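Side-chain contacts in Afp (Microbacterium arborescens, PDB 2YJK), which probably binds and stores iron as a twelve-subunit Dps protein of the ferritin fold, taking up iron and translocating it: residues T26-V29 and H30-A34; D115-A118 and A119-D122. One frame throughout, in Å; residues are numbered along the deposited sequence.

Contact 1: T26-V29 and H30-A34; sequences TPVV and HKMQA
Thr26 and His30 sit one turn apart on helix 15-45, part of the four-helix bundle of the ferritin fold. Four backbone hydrogen bonds of the alpha-helical i to i+4 kind join 26-29 to 30-34. His30 N gives to Thr26 O at 3.1 Å and Lys31 N to Pro27 O. Met32 N gives to Val28 O at 2.9 Å and Gln33 N to Val29 O. Proline has no N-H, so the helix is kinked at Pro27, where the bond to the turn before is missing.

The apolar contacts follow the same spacing. Val28 and Met32 leave one flank of the helix in a common direction, and Val28 CG1 reaches Met32 CG at 4.1 Å. Both look into the bundle, Val28 onto Leu123 and Met32 onto Ala69. Val29 packs on Ala72 and Ala73 of helix 51-78 and on Trp44 of a second subunit.

The polar ends find partners beyond the segment. On the way to Asp122, the salt-bridge partner of the lysine, Lys31 CG passes Pro27 O at 3.4 Å. Gln33 NE2 bonds to Gln66 OE1, and His30 NE2 bonds to Asp84 O, which ties the helix to the loop before helix 87-92.

The His30 ring runs alongside Thr26. Thr26 O sits over one face of the His30 imidazole, nearer its margin than its centre, 3.5 Å from the ring plane. With chi1 of -56°, the hydroxyl of Thr26 turns back to Ala22 O and the methyl is left facing the ring. Thr26 CG2 thus stands 3.7 Å from His30 CE1.

Contact 2: D115-A118 and A119-D122; sequences DIDA and ALVD
Ile116 and Leu120 meet along one side of helix 105-130, a member of the four-helix bundle of the ferritin fold. The two side chains leave the helix in the same direction. Ile116 CG2 touches Leu120 CD1 at 4.1 Å. Leu120 CG also lies 3.4 Å from Ile116 O, because chi1 of -72° lays the branch back over the preceding turn. On the same pattern, Val121 CG2 rests 3.7 Å from Asp117 O.

Backbone hydrogen bonds hold these groups in step. Leu120 N gives to Ile116 O at 2.9 Å, with an N-H...O angle of 160°. Ala119 N gives to Asp115 O and Val121 N to Asp117 O, both longer. The last bond, from Asp122 N to Ala118 O, is weak at 3.4 Å.

Two neighbouring helices pack on the inner side of 115-122. Helix 135-156 packs on Ile116 through Val148 and Leu155, and on Leu120 through Asp149 and Arg152. Helix 15-45 brings Leu35 to Ile116 and Met32 to the buried methyl of Ala119.

The carboxylates reach out to further partners, that of Asp122 to Lys31. Asp117 OD1 forms a salt bridge with Arg152 NE, next to the Leu120 side chain. Asp115 holds the chain between helices 87-92 and 105-130 with both of its oxygens: OD2 bonds to Thr96 OG1, and OD1 accepts the backbone N-H of Ala97.

Contacts 1 and 2 lie on two packed helices of the bundle, with centres about 10 Å apart. A salt bridge joins them, Lys31 NZ to Asp122 OD2 at 2.7 Å. Beside it, Pro27 CB lies 3.7 Å from the same Asp122 OD2. Deeper in the bundle, Met32 and Ala119 form the apolar side of this joint. In contact 1, the side chain of Gln33 is about 6 Å from that of Asp70, an iron-binding residue whose own site holds no metal in this chain, and about 9 Å from a bound iron(II) oxide. In contact 2, the Asp115 side chain is about 12 Å from that of the iron ligand His43.

Contact 1: T26-V29 and H30-A34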
loop_
_atom_site.group_PDB
_atom_site.type_symbol
_atom_site.label_atom_id
_atom_site.label_comp_id
_atom_site.label_asym_id
_atom_site.label_seq_id
_atom_site.Cartn_x
_atom_site.Cartn_y
_atom_site.Cartn_z
ATOM N N THR C 26 -1.444 27.426 24.829
ATOM C CA THR C 26 -1.250 28.498 23.849
ATOM C C THR C 26 0.216 28.829 23.493
ATOM O O THR C 26 0.500 29.024 22.291
ATOM C CB THR C 26 -2.050 29.783 24.213
ATOM O OG1 THR C 26 -3.414 29.414 24.337
ATOM C CG2 THR C 26 -1.912 30.839 23.162
ATOM N N PRO C 27 1.133 28.909 24.497
ATOM C CA PRO C 27 2.552 29.209 24.160
ATOM C C PRO C 27 3.153 28.031 23.400
ATOM O O PRO C 27 4.016 28.190 22.531
ATOM C CB PRO C 27 3.233 29.326 25.557
ATOM C CG PRO C 27 2.052 29.757 26.510
ATOM C CD PRO C 27 0.903 28.926 25.959
ATOM N N VAL C 28 2.658 26.841 23.675
ATOM C CA VAL C 28 3.057 25.679 22.872
ATOM C C VAL C 28 2.647 25.776 21.400
ATOM O O VAL C 28 3.468 25.529 20.492
ATOM C CB VAL C 28 2.558 24.380 23.543
ATOM C CG1 VAL C 28 2.938 23.144 22.719
ATOM C CG2 VAL C 28 3.156 24.263 24.965
ATOM N N VAL C 29 1.385 26.104 21.136
ATOM C CA VAL C 29 0.929 26.255 19.781
ATOM C C VAL C 29 1.829 27.280 19.062
ATOM O O VAL C 29 2.260 27.028 17.906
ATOM C CB VAL C 29 -0.566 26.729 19.681
ATOM C CG1 VAL C 29 -0.910 27.058 18.227
ATOM C CG2 VAL C 29 -1.525 25.620 20.198
ATOM N N HIS C 30 2.099 28.416 19.711
ATOM C CA HIS C 30 2.860 29.479 19.019
ATOM C C HIS C 30 4.317 29.075 18.726
ATOM O O HIS C 30 4.834 29.364 17.644
ATOM C CB HIS C 30 2.899 30.804 19.812
ATOM C CG HIS C 30 1.602 31.545 19.860
ATOM N ND1 HIS C 30 1.228 32.299 20.958
ATOM C CD2 HIS C 30 0.594 31.663 18.965
ATOM C CE1 HIS C 30 0.058 32.878 20.716
ATOM N NE2 HIS C 30 -0.357 32.485 19.525
ATOM N N LYS C 31 4.977 28.438 19.689
ATOM C CA LYS C 31 6.378 28.031 19.468
ATOM C C LYS C 31 6.513 26.867 18.494
ATOM O O LYS C 31 7.450 26.820 17.713
ATOM C CB LYS C 31 7.052 27.703 20.793
ATOM C CG LYS C 31 7.185 28.991 21.682
ATOM C CD LYS C 31 8.137 28.770 22.771
ATOM C CE LYS C 31 8.662 30.162 23.363
ATOM N NZ LYS C 31 7.525 30.914 23.924
ATOM N N MET C 32 5.579 25.936 18.540
ATOM C CA MET C 32 5.578 24.845 17.571
ATOM C C MET C 32 5.304 25.316 16.150
ATOM O O MET C 32 5.881 24.811 15.229
ATOM C CB MET C 32 4.566 23.845 17.973
ATOM C CG MET C 32 5.022 22.945 19.183
ATOM S SD MET C 32 6.685 22.182 18.988
ATOM C CE MET C 32 7.497 23.031 20.265
ATOM N N GLN C 33 4.403 26.281 15.976
ATOM C CA GLN C 33 4.057 26.768 14.676
ATOM C C GLN C 33 5.214 27.654 14.152
ATOM O O GLN C 33 5.468 27.629 12.925
ATOM C CB GLN C 33 2.713 27.550 14.742
ATOM C CG GLN C 33 2.110 27.952 13.414
ATOM C CD GLN C 33 1.843 26.747 12.499
ATOM O OE1 GLN C 33 2.593 26.515 11.541
ATOM N NE2 GLN C 33 0.802 25.982 12.793
ATOM N N ALA C 34 5.857 28.450 15.035
ATOM C CA ALA C 34 7.102 29.200 14.694
ATOM C C ALA C 34 8.245 28.252 14.218
ATOM O O ALA C 34 8.927 28.550 13.234
ATOM C CB ALA C 34 7.604 30.040 15.891
#

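Contact 2: D115-A118 and A119-D122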
loop_
_atom_site.group_PDB
_atom_site.type_symbol
_atom_site.label_atom_id
_atom_site.label_comp_id
_atom_site.label_asym_id
_atom_site.label_seq_id
_atom_site.Cartn_x
_atom_site.Cartn_y
_atom_site.Cartn_z
ATOM N N ASP C 115 15.780 27.261 19.690
ATOM C CA ASP C 115 14.309 27.410 19.568
ATOM C C ASP C 115 13.610 26.164 20.259
ATOM O O ASP C 115 12.661 26.307 21.046
ATOM C CB ASP C 115 13.833 27.563 18.075
ATOM C CG ASP C 115 14.471 28.853 17.273
ATOM O OD1 ASP C 115 15.452 29.590 17.745
ATOM O OD2 ASP C 115 13.966 29.094 16.088
ATOM N N ILE C 116 14.085 24.942 20.036
ATOM C CA ILE C 116 13.514 23.810 20.805
ATOM C C ILE C 116 13.597 23.964 22.376
ATOM O O ILE C 116 12.670 23.620 23.112
ATOM C CB ILE C 116 14.121 22.512 20.328
ATOM C CG1 ILE C 116 13.528 22.149 18.969
ATOM C CG2 ILE C 116 13.886 21.410 21.321
ATOM C CD1 ILE C 116 14.308 21.034 18.236
ATOM N N ASP C 117 14.696 24.513 22.873
ATOM C CA ASP C 117 14.918 24.654 24.296
ATOM C C ASP C 117 13.880 25.606 24.851
ATOM O O ASP C 117 13.394 25.376 25.942
ATOM C CB ASP C 117 16.333 25.191 24.633
ATOM C CG ASP C 117 17.447 24.102 24.569
ATOM O OD1 ASP C 117 17.179 22.869 24.450
ATOM O OD2 ASP C 117 18.642 24.516 24.640
ATOM N N ALA C 118 13.550 26.663 24.104
ATOM C CA ALA C 118 12.476 27.630 24.501
ATOM C C ALA C 118 11.090 26.914 24.562
ATOM O O ALA C 118 10.316 27.152 25.505
ATOM C CB ALA C 118 12.396 28.836 23.514
ATOM N N ALA C 119 10.803 26.034 23.584
ATOM C CA ALA C 119 9.542 25.275 23.602
ATOM C C ALA C 119 9.495 24.330 24.803
ATOM O O ALA C 119 8.441 24.235 25.482
ATOM C CB ALA C 119 9.329 24.521 22.319
ATOM N N LEU C 120 10.626 23.688 25.097
ATOM C CA LEU C 120 10.722 22.766 26.255
ATOM C C LEU C 120 10.391 23.412 27.590
ATOM O O LEU C 120 9.702 22.804 28.425
ATOM C CB LEU C 120 12.089 22.047 26.349
ATOM C CG LEU C 120 12.271 20.989 25.270
ATOM C CD1 LEU C 120 13.703 20.463 25.269
ATOM C CD2 LEU C 120 11.257 19.822 25.445
ATOM N N VAL C 121 10.883 24.626 27.811
ATOM C CA VAL C 121 10.537 25.388 28.999
ATOM C C VAL C 121 9.020 25.555 29.055
ATOM O O VAL C 121 8.434 25.361 30.092
ATOM C CB VAL C 121 11.272 26.802 29.028
ATOM C CG1 VAL C 121 10.587 27.862 30.044
ATOM C CG2 VAL C 121 12.768 26.615 29.344
ATOM N N ASP C 122 8.374 25.893 27.949
ATOM C CA ASP C 122 6.910 26.080 27.980
ATOM C C ASP C 122 6.166 24.735 28.111
ATOM O O ASP C 122 5.146 24.662 28.780
ATOM C CB ASP C 122 6.423 26.870 26.777
ATOM C CG ASP C 122 6.763 28.399 26.864
ATOM O OD1 ASP C 122 6.800 29.043 27.985
ATOM O OD2 ASP C 122 6.945 28.995 25.773
#